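Local coordinates for nucleoside-triphosphatase THEP1 (Aquifex aeolicus, PDB 1YE8), which hydrolyses nucleoside triphosphates such as ATP and GTP to the diphosphate and phosphate, and has no kinase activity, at residues A[78-83]-A[110-115]; A[90-95]-A[123-128]; A[137-142]-A[148-153]. All coordinates share one frame; numbering follows the deposited sequence.

Contact 1 (A[78-83]-A[110-115])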
loop_
_atom_site.group_PDB
_atom_site.type_symbol
_atom_site.label_atom_id
_atom_site.label_comp_id
_atom_site.label_asym_id
_atom_site.label_seq_id
_atom_site.Cartn_x
_atom_site.Cartn_y
_atom_site.Cartn_z
ATOM N N GLN A 78 16.934 0.527 1.338
ATOM C CA GLN A 78 17.306 1.837 0.818
ATOM C C GLN A 78 16.628 2.103 -0.533
ATOM O O GLN A 78 16.106 3.202 -0.763
ATOM C CB GLN A 78 18.835 1.957 0.726
ATOM C CG GLN A 78 19.534 2.070 2.106
ATOM C CD GLN A 78 19.413 0.804 2.984
ATOM O OE1 GLN A 78 19.112 0.910 4.181
ATOM N NE2 GLN A 78 19.632 -0.385 2.390
ATOM N N TYR A 79 16.587 1.097 -1.410
ATOM C CA TYR A 79 15.912 1.268 -2.688
ATOM C C TYR A 79 14.422 1.518 -2.498
ATOM O O TYR A 79 13.838 2.341 -3.189
ATOM C CB TYR A 79 16.079 0.032 -3.575
ATOM C CG TYR A 79 17.476 -0.190 -4.138
ATOM C CD1 TYR A 79 18.515 0.713 -3.910
ATOM C CD2 TYR A 79 17.724 -1.297 -4.938
ATOM C CE1 TYR A 79 19.792 0.498 -4.459
ATOM C CE2 TYR A 79 18.982 -1.519 -5.494
ATOM C CZ TYR A 79 20.004 -0.625 -5.246
ATOM O OH TYR A 79 21.252 -0.884 -5.810
ATOM N N PHE A 80 13.821 0.790 -1.559
ATOM C CA PHE A 80 12.411 0.980 -1.263
ATOM C C PHE A 80 12.164 2.397 -0.747
ATOM O O PHE A 80 11.282 3.114 -1.235
ATOM C CB PHE A 80 11.937 -0.066 -0.247
ATOM C CG PHE A 80 10.542 0.170 0.250
ATOM C CD1 PHE A 80 9.467 -0.070 -0.584
ATOM C CD2 PHE A 80 10.306 0.619 1.542
ATOM C CE1 PHE A 80 8.147 0.161 -0.154
ATOM C CE2 PHE A 80 9.001 0.842 2.002
ATOM C CZ PHE A 80 7.921 0.604 1.143
ATOM N N GLU A 81 12.957 2.806 0.241
ATOM C CA GLU A 81 12.780 4.101 0.897
ATOM C C GLU A 81 12.983 5.263 -0.051
ATOM O O GLU A 81 12.310 6.279 0.075
ATOM C CB GLU A 81 13.745 4.238 2.080
ATOM C CG GLU A 81 13.345 3.396 3.277
ATOM C CD GLU A 81 14.328 3.452 4.444
ATOM O OE1 GLU A 81 15.467 3.946 4.287
ATOM O OE2 GLU A 81 13.963 2.959 5.522
ATOM N N GLU A 82 13.895 5.098 -1.008
ATOM C CA GLU A 82 14.213 6.155 -1.963
ATOM C C GLU A 82 12.952 6.693 -2.631
ATOM O O GLU A 82 12.837 7.898 -2.873
ATOM C CB GLU A 82 15.180 5.621 -3.023
ATOM C CG GLU A 82 15.776 6.689 -3.922
ATOM C CD GLU A 82 16.753 6.123 -4.931
ATOM O OE1 GLU A 82 17.411 5.106 -4.619
ATOM O OE2 GLU A 82 16.855 6.705 -6.039
ATOM N N LEU A 83 12.010 5.798 -2.940
ATOM C CA LEU A 83 10.763 6.180 -3.594
ATOM C C LEU A 83 9.604 6.276 -2.608
ATOM O O LEU A 83 8.802 7.196 -2.703
ATOM C CB LEU A 83 10.415 5.197 -4.730
ATOM C CG LEU A 83 11.056 5.498 -6.083
ATOM C CD1 LEU A 83 12.582 5.419 -6.028
ATOM C CD2 LEU A 83 10.486 4.558 -7.127
ATOM N N LYS A 110 5.387 -7.621 4.586
ATOM C CA LYS A 110 6.645 -8.002 5.193
ATOM C C LYS A 110 7.874 -7.349 4.536
ATOM O O LYS A 110 8.768 -6.890 5.235
ATOM C CB LYS A 110 6.797 -9.525 5.191
ATOM C CG LYS A 110 7.961 -9.988 6.059
ATOM C CD LYS A 110 7.550 -10.057 7.523
ATOM C CE LYS A 110 8.616 -10.715 8.374
ATOM N NZ LYS A 110 9.912 -9.979 8.277
HETATM N N MSE A 111 7.909 -7.301 3.206
HETATM C CA MSE A 111 9.065 -6.725 2.519
HETATM C C MSE A 111 9.213 -5.242 2.804
HETATM O O MSE A 111 10.316 -4.767 3.095
HETATM C CB MSE A 111 8.984 -6.975 1.027
HETATM C CG MSE A 111 8.971 -8.442 0.708
HETATM SE SE MSE A 111 8.824 -8.774 -1.169
HETATM C CE MSE A 111 7.468 -7.492 -1.649
ATOM N N GLU A 112 8.100 -4.525 2.823
ATOM C CA GLU A 112 8.126 -3.087 3.060
ATOM C C GLU A 112 8.440 -2.757 4.522
ATOM O O GLU A 112 9.091 -1.749 4.821
ATOM C CB GLU A 112 6.781 -2.474 2.650
ATOM C CG GLU A 112 6.502 -2.629 1.163
ATOM C CD GLU A 112 5.800 -3.921 0.760
ATOM O OE1 GLU A 112 5.550 -4.836 1.582
ATOM O OE2 GLU A 112 5.449 -4.021 -0.440
ATOM N N LEU A 113 7.979 -3.615 5.426
ATOM C CA LEU A 113 8.054 -3.354 6.864
ATOM C C LEU A 113 9.465 -3.514 7.435
ATOM O O LEU A 113 9.683 -3.194 8.593
ATOM C CB LEU A 113 7.012 -4.190 7.631
ATOM C CG LEU A 113 5.574 -3.688 7.399
ATOM C CD1 LEU A 113 4.573 -4.716 7.892
ATOM C CD2 LEU A 113 5.302 -2.358 8.071
ATOM N N PHE A 114 10.430 -3.964 6.624
ATOM C CA PHE A 114 11.830 -3.914 7.044
ATOM C C PHE A 114 12.316 -2.476 7.212
ATOM O O PHE A 114 13.318 -2.244 7.885
ATOM C CB PHE A 114 12.727 -4.630 6.039
ATOM C CG PHE A 114 12.695 -6.121 6.131
ATOM C CD1 PHE A 114 13.175 -6.783 7.261
ATOM C CD2 PHE A 114 12.232 -6.875 5.068
ATOM C CE1 PHE A 114 13.164 -8.190 7.317
ATOM C CE2 PHE A 114 12.222 -8.271 5.127
ATOM C CZ PHE A 114 12.681 -8.919 6.249
ATOM N N SER A 115 11.608 -1.508 6.639
ATOM C CA SER A 115 11.998 -0.099 6.761
ATOM C C SER A 115 11.380 0.544 7.994
ATOM O O SER A 115 10.151 0.658 8.087
ATOM C CB SER A 115 11.572 0.663 5.500
ATOM O OG SER A 115 11.514 2.058 5.735
#
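Glu112 is the first residue of 110-115 to meet helix 77-97, and it does so through the aliphatic part of its side chain, against the far end of the Phe80 ring. Its CG lies 3.5 Å from Phe80 CE1, and its CB is 3.6 Å from Phe80 CZ. The Glu112 CA sits over one face of the ring, displaced toward the rim. Ring and carboxylate planes are 73° apart, and the bend at chi2 (88°) turns the carboxylate away from the helix, back along its own loop, where OE1 makes a weak bond to the backbone N of Gly109. It is thus the methylenes, not the carboxylate, that pack against the ring. Phe80 reaches across with CG anti to its N (chi1 172°), and around it Phe118 packs edge-to-face while Phe59 and Ile49 of the antiparallel sheet also touch it.

Farther along, Ser115 brings its CB near the plane of the same ring, at the edge, 4.2 Å from Phe80 CD2. Its hydroxyl gives the one hydrogen bond between the segments: OG donates to Glu81 OE2 over a short 2.6 Å, using the anti lone pair of that oxygen. Glu81 gets there with a chain extended beyond CG. The same Ser115 OG accepts from the backbone N of Phe118, so a buried hydroxyl has both a donor and an acceptor, and the nearby carboxylate would probably make it a stronger acceptor for the amide.

Ser115 is therefore the N-cap of helix 116-126, with its capping side chain tied to the neighbouring helix. The loop it ends follows strand 102-105 of the parallel sheet in this RecA-like P-loop NTPase fold, and runs on directly from the segment ending at Gly109 that is predicted to bind ATP.

Contact 2 (A[90-95]-A[123-128])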
loop_
_atom_site.group_PDB
_atom_site.type_symbol
_atom_site.label_atom_id
_atom_site.label_comp_id
_atom_site.label_asym_id
_atom_site.label_seq_id
_atom_site.Cartn_x
_atom_site.Cartn_y
_atom_site.Cartn_z
ATOM N N ARG A 90 4.894 13.559 1.090
ATOM C CA ARG A 90 4.103 14.482 0.274
ATOM C C ARG A 90 2.607 14.174 0.382
ATOM O O ARG A 90 1.793 15.075 0.610
ATOM C CB ARG A 90 4.539 14.417 -1.190
ATOM C CG ARG A 90 3.658 15.205 -2.115
ATOM C CD ARG A 90 4.018 15.104 -3.584
ATOM N NE ARG A 90 2.837 15.479 -4.333
ATOM C CZ ARG A 90 2.582 15.152 -5.574
ATOM N NH1 ARG A 90 3.471 14.459 -6.297
ATOM N NH2 ARG A 90 1.423 15.540 -6.096
ATOM N N ALA A 91 2.251 12.897 0.226
ATOM C CA ALA A 91 0.843 12.495 0.296
ATOM C C ALA A 91 0.207 12.922 1.617
ATOM O O ALA A 91 -0.888 13.458 1.626
ATOM C CB ALA A 91 0.699 10.999 0.100
ATOM N N TYR A 92 0.931 12.730 2.721
ATOM C CA TYR A 92 0.434 13.073 4.054
ATOM C C TYR A 92 0.285 14.593 4.200
ATOM O O TYR A 92 -0.764 15.066 4.676
ATOM C CB TYR A 92 1.367 12.456 5.106
ATOM C CG TYR A 92 0.874 12.545 6.534
ATOM C CD1 TYR A 92 -0.479 12.370 6.846
ATOM C CD2 TYR A 92 1.766 12.775 7.579
ATOM C CE1 TYR A 92 -0.932 12.434 8.155
ATOM C CE2 TYR A 92 1.320 12.832 8.890
ATOM C CZ TYR A 92 -0.025 12.671 9.162
ATOM O OH TYR A 92 -0.461 12.734 10.463
ATOM N N ARG A 93 1.286 15.366 3.766
ATOM C CA ARG A 93 1.132 16.829 3.831
ATOM C C ARG A 93 -0.081 17.283 3.033
ATOM O O ARG A 93 -0.868 18.115 3.493
ATOM C CB ARG A 93 2.351 17.575 3.291
ATOM C CG ARG A 93 3.545 17.610 4.206
ATOM C CD ARG A 93 4.660 18.509 3.681
ATOM N NE ARG A 93 5.133 18.049 2.377
ATOM C CZ ARG A 93 6.140 17.198 2.192
ATOM N NH1 ARG A 93 6.807 16.700 3.230
ATOM N NH2 ARG A 93 6.468 16.838 0.959
ATOM N N GLU A 94 -0.218 16.772 1.816
ATOM C CA GLU A 94 -1.297 17.240 0.949
ATOM C C GLU A 94 -2.659 16.794 1.465
ATOM O O GLU A 94 -3.615 17.567 1.427
ATOM C CB GLU A 94 -1.097 16.774 -0.482
ATOM C CG GLU A 94 0.045 17.445 -1.215
ATOM C CD GLU A 94 -0.119 17.314 -2.707
ATOM O OE1 GLU A 94 -1.245 17.548 -3.202
ATOM O OE2 GLU A 94 0.846 16.939 -3.378
ATOM N N ALA A 95 -2.747 15.553 1.950
ATOM C CA ALA A 95 -4.017 14.986 2.401
ATOM C C ALA A 95 -4.536 15.633 3.685
ATOM O O ALA A 95 -5.739 15.654 3.915
ATOM C CB ALA A 95 -3.899 13.464 2.571
ATOM N N ARG A 123 2.406 4.290 10.705
ATOM C CA ARG A 123 1.693 4.455 11.978
ATOM C C ARG A 123 1.117 5.864 12.122
ATOM O O ARG A 123 -0.028 6.035 12.541
ATOM C CB ARG A 123 2.585 4.117 13.167
ATOM C CG ARG A 123 2.694 2.654 13.454
ATOM C CD ARG A 123 2.925 2.350 14.920
ATOM N NE ARG A 123 3.078 0.921 15.060
ATOM C CZ ARG A 123 4.216 0.285 14.910
ATOM N NH1 ARG A 123 5.334 0.951 14.618
ATOM N NH2 ARG A 123 4.238 -1.031 15.046
ATOM N N GLN A 124 1.900 6.873 11.751
ATOM C CA GLN A 124 1.440 8.250 11.835
ATOM C C GLN A 124 0.224 8.447 10.940
ATOM O O GLN A 124 -0.782 9.002 11.362
ATOM C CB GLN A 124 2.566 9.214 11.457
ATOM C CG GLN A 124 2.296 10.649 11.886
ATOM C CD GLN A 124 3.475 11.580 11.688
ATOM O OE1 GLN A 124 3.435 12.729 12.146
ATOM N NE2 GLN A 124 4.518 11.107 11.007
ATOM N N ILE A 125 0.305 7.976 9.695
ATOM C CA ILE A 125 -0.775 8.174 8.741
ATOM C C ILE A 125 -2.047 7.409 9.117
ATOM O O ILE A 125 -3.152 7.966 9.128
ATOM C CB ILE A 125 -0.303 7.760 7.308
ATOM C CG1 ILE A 125 0.731 8.766 6.759
ATOM C CG2 ILE A 125 -1.496 7.567 6.381
ATOM C CD1 ILE A 125 1.508 8.243 5.546
HETATM N N MSE A 126 -1.892 6.136 9.456
HETATM C CA MSE A 126 -3.046 5.276 9.676
HETATM C C MSE A 126 -3.865 5.659 10.907
HETATM O O MSE A 126 -5.072 5.448 10.929
HETATM C CB MSE A 126 -2.608 3.817 9.725
HETATM C CG MSE A 126 -1.929 3.358 8.394
HETATM SE SE MSE A 126 -2.988 3.616 6.754
HETATM C CE MSE A 126 -4.240 2.559 7.370
ATOM N N HIS A 127 -3.211 6.272 11.892
ATOM C CA HIS A 127 -3.892 6.655 13.116
ATOM C C HIS A 127 -4.319 8.117 13.111
ATOM O O HIS A 127 -4.879 8.602 14.106
ATOM C CB HIS A 127 -3.027 6.302 14.327
ATOM C CG HIS A 127 -2.788 4.834 14.478
ATOM N ND1 HIS A 127 -3.779 3.952 14.863
ATOM C CD2 HIS A 127 -1.678 4.085 14.272
ATOM C CE1 HIS A 127 -3.282 2.731 14.901
ATOM N NE2 HIS A 127 -2.011 2.780 14.548
ATOM N N ASP A 128 -4.074 8.818 12.005
ATOM C CA ASP A 128 -4.489 10.207 11.875
ATOM C C ASP A 128 -5.907 10.218 11.310
ATOM O O ASP A 128 -6.113 9.857 10.149
ATOM C CB ASP A 128 -3.533 10.973 10.959
ATOM C CG ASP A 128 -3.807 12.465 10.933
ATOM O OD1 ASP A 128 -4.976 12.881 11.136
ATOM O OD2 ASP A 128 -2.912 13.293 10.691
#
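This is a helix-to-helix contact carried by one aromatic side chain: Tyr92 of helix 77-97 reaches across to Gln124, Ile125 and Asp128, at the C-terminal end of helix 116-126. Ile125 lies over one face of its ring in a CH-pi contact, with CG1 4.0 Å from the ring centroid and 22° off the normal. Both helices belong to the layer packed on the parallel sheet of this P-loop NTPase fold, and Ala91, Ala95 and Ile125 all touch Ile103 on strand 102-105. A chi1 of -171°, CG opposite the backbone N, carries the Tyr92 ring across to the other helix, and its OH donates to Asp128 OD2 over a short 2.5 Å, on the anti lone pair of that oxygen. The carboxylate meets the ring edge with its plane 86° from that of the ring. Asp128 OD1 accepts from the backbone N of Asn130, so each oxygen has its own donor. A phenylalanine in place of Tyr92 would probably keep the packing on Ile125 but leave Asp128 OD2 without its hydroxyl mate. On the solvent side, Gln124 crosses the ring at about a right angle, its CG 3.7 Å from Tyr92 OH.

Contact 3 (A[137-142]-A[148-153])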
loop_
_atom_site.group_PDB
_atom_site.type_symbol
_atom_site.label_atom_id
_atom_site.label_comp_id
_atom_site.label_asym_id
_atom_site.label_seq_id
_atom_site.Cartn_x
_atom_site.Cartn_y
_atom_site.Cartn_z
ATOM N N ILE A 137 -2.948 -4.960 3.025
ATOM C CA ILE A 137 -2.195 -5.789 3.962
ATOM C C ILE A 137 -2.366 -7.245 3.593
ATOM O O ILE A 137 -3.390 -7.630 3.019
ATOM C CB ILE A 137 -2.636 -5.579 5.450
ATOM C CG1 ILE A 137 -4.144 -5.821 5.634
ATOM C CG2 ILE A 137 -2.177 -4.215 5.962
ATOM C CD1 ILE A 137 -4.568 -5.799 7.084
ATOM N N PRO A 138 -1.380 -8.067 3.943
ATOM C CA PRO A 138 -1.520 -9.507 3.726
ATOM C C PRO A 138 -2.621 -10.091 4.605
ATOM O O PRO A 138 -3.070 -9.466 5.576
ATOM C CB PRO A 138 -0.127 -10.068 4.071
ATOM C CG PRO A 138 0.560 -9.018 4.833
ATOM C CD PRO A 138 -0.090 -7.707 4.565
ATOM N N ILE A 139 -3.087 -11.276 4.227
ATOM C CA ILE A 139 -4.185 -11.923 4.957
ATOM C C ILE A 139 -3.734 -12.563 6.274
ATOM O O ILE A 139 -4.541 -12.803 7.166
ATOM C CB ILE A 139 -4.921 -12.940 4.037
ATOM C CG1 ILE A 139 -6.305 -13.320 4.587
ATOM C CG2 ILE A 139 -4.070 -14.171 3.784
ATOM C CD1 ILE A 139 -7.318 -12.175 4.639
ATOM N N ARG A 140 -2.436 -12.816 6.399
ATOM C CA ARG A 140 -1.878 -13.324 7.645
ATOM C C ARG A 140 -1.150 -12.212 8.393
ATOM O O ARG A 140 -0.654 -11.250 7.792
ATOM C CB ARG A 140 -0.935 -14.503 7.381
ATOM C CG ARG A 140 -1.636 -15.766 6.852
ATOM C CD ARG A 140 -0.704 -16.935 6.531
ATOM N NE ARG A 140 0.452 -16.537 5.720
ATOM C CZ ARG A 140 1.691 -16.353 6.187
ATOM N NH1 ARG A 140 1.968 -16.529 7.476
ATOM N NH2 ARG A 140 2.656 -15.981 5.358
ATOM N N ASP A 141 -1.091 -12.324 9.717
ATOM C CA ASP A 141 -0.421 -11.321 10.546
ATOM C C ASP A 141 1.085 -11.562 10.580
ATOM O O ASP A 141 1.632 -12.027 11.584
ATOM C CB ASP A 141 -0.995 -11.340 11.959
ATOM C CG ASP A 141 -2.398 -10.785 12.025
ATOM O OD1 ASP A 141 -2.797 -9.978 11.147
ATOM O OD2 ASP A 141 -3.175 -11.076 12.965
ATOM N N VAL A 142 1.748 -11.210 9.482
ATOM C CA VAL A 142 3.157 -11.526 9.277
ATOM C C VAL A 142 4.104 -10.591 10.025
ATOM O O VAL A 142 5.307 -10.835 10.058
ATOM C CB VAL A 142 3.505 -11.530 7.781
ATOM C CG1 VAL A 142 2.716 -12.619 7.043
ATOM C CG2 VAL A 142 3.282 -10.137 7.164
ATOM N N GLU A 148 -1.957 -4.628 13.707
ATOM C CA GLU A 148 -2.403 -3.320 14.157
ATOM C C GLU A 148 -3.339 -2.666 13.136
ATOM O O GLU A 148 -4.369 -2.091 13.491
ATOM C CB GLU A 148 -1.165 -2.453 14.403
ATOM C CG GLU A 148 -1.443 -1.047 14.887
ATOM C CD GLU A 148 -0.176 -0.262 15.159
ATOM O OE1 GLU A 148 0.781 -0.841 15.718
ATOM O OE2 GLU A 148 -0.150 0.945 14.833
ATOM N N ILE A 149 -2.961 -2.732 11.859
ATOM C CA ILE A 149 -3.759 -2.151 10.791
ATOM C C ILE A 149 -5.039 -2.964 10.533
ATOM O O ILE A 149 -6.110 -2.394 10.304
ATOM C CB ILE A 149 -2.904 -1.947 9.484
ATOM C CG1 ILE A 149 -1.744 -0.956 9.732
ATOM C CG2 ILE A 149 -3.791 -1.531 8.320
ATOM C CD1 ILE A 149 -2.067 0.264 10.593
ATOM N N ARG A 150 -4.945 -4.291 10.615
ATOM C CA ARG A 150 -6.127 -5.125 10.432
ATOM C C ARG A 150 -7.224 -4.758 11.436
ATOM O O ARG A 150 -8.404 -4.757 11.088
ATOM C CB ARG A 150 -5.765 -6.603 10.547
ATOM C CG ARG A 150 -6.888 -7.529 10.083
ATOM C CD ARG A 150 -6.624 -9.015 10.315
ATOM N NE ARG A 150 -5.279 -9.388 9.883
ATOM C CZ ARG A 150 -4.874 -9.454 8.614
ATOM N NH1 ARG A 150 -5.720 -9.267 7.602
ATOM N NH2 ARG A 150 -3.610 -9.753 8.371
ATOM N N ARG A 151 -6.819 -4.414 12.657
ATOM C CA ARG A 151 -7.783 -4.055 13.695
ATOM C C ARG A 151 -7.996 -2.542 13.873
ATOM O O ARG A 151 -8.594 -2.112 14.852
ATOM C CB ARG A 151 -7.462 -4.777 15.013
ATOM C CG ARG A 151 -6.269 -4.278 15.790
ATOM C CD ARG A 151 -5.886 -5.191 16.962
ATOM N NE ARG A 151 -6.296 -6.587 16.751
ATOM C CZ ARG A 151 -6.013 -7.594 17.576
ATOM N NH1 ARG A 151 -5.307 -7.382 18.684
ATOM N NH2 ARG A 151 -6.439 -8.821 17.298
ATOM N N LEU A 152 -7.555 -1.732 12.912
ATOM C CA LEU A 152 -7.699 -0.278 13.006
ATOM C C LEU A 152 -9.157 0.139 13.214
ATOM O O LEU A 152 -9.985 -0.108 12.351
ATOM C CB LEU A 152 -7.151 0.365 11.728
ATOM C CG LEU A 152 -7.016 1.886 11.681
ATOM C CD1 LEU A 152 -5.996 2.373 12.705
ATOM C CD2 LEU A 152 -6.637 2.320 10.289
ATOM N N PRO A 153 -9.492 0.761 14.352
ATOM C CA PRO A 153 -10.877 1.209 14.575
ATOM C C PRO A 153 -11.394 2.168 13.500
ATOM O O PRO A 153 -10.652 3.050 13.068
ATOM C CB PRO A 153 -10.791 1.923 15.929
ATOM C CG PRO A 153 -9.684 1.245 16.602
ATOM C CD PRO A 153 -8.636 1.020 15.527
#
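Arg150, in the last turn of helix 144-150, pushes its guanidinium between Asp141 and the Pro138 carbonyl and makes the tight part of this contact. Its chain runs out extended and turns at chi3 (-47°), which brings the NE and NH2 edge round to Asp141. Both nitrogens close on a single oxygen: NE is 2.8 Å and NH2 2.9 Å from Asp141 OD1. That oxygen lies in the guanidinium plane, yet both donors stand off the carboxylate plane on the same face, NE on the syn side and NH2 on the anti side. NH2 also donates to Pro138 O at 2.9 Å (161° at the hydrogen), and NH1 adds a weak bond to this carbonyl.

Above and below the flat group the neighbours differ. Ile137 CD1 covers one face, 3.7 Å from Arg150 NH1, whereas the Ile139 carbonyl oxygen lies over the opposite one without a hydrogen bond. Edge bonds and covered faces together fix the rotation of the guanidinium.

The loop comes straight off strand 132-136, so helix 144-150 folds back against the end of its own incoming strand, within the beta-alpha-beta crossover from strand 132-136 through helix 144-150 to strand 156-159 in this RecA-like P-loop NTPase fold. Thr6 OG1 bonds to Ile137 O, and Ile139 touches Glu8 of the inferred ATP site, a residue that also binds a sodium ion.

On the buried side the interaction is purely apolar: Ile137 CG2 meets Ile149 CG2 at 3.9 Å, and both residues touch Ile4 of strand 2-6. The outer side is looser. Asp141, the centre of an inverse gamma turn, is exposed despite its salt bridge; its OD2 stays 5.9 Å from Arg151 NH2, not in contact, though the opposite charges may attract weakly.

Contacts 1 and 2 share helix 77-97: contact 1 joins its first turns to the loop that ends at the N-cap of helix 116-126, contact 2 its later turns to the C-terminal end of helix 116-126, their centres about 17 Å apart. Contact 1 is the buried one; contacts 2 and 3 are partly buried, each with an exposed margin. The first two pair an aromatic ring with one short hydroxyl-to-carboxylate bond, while contact 3 relies on a salt bridge and a backbone carbonyl. Contacts 2 and 3 are joined directly through Glu148, which takes a salt bridge from Arg123 and a probable hydrogen bond from His127. Contacts 1 and 3 meet only in packing, Lys110 against Val142.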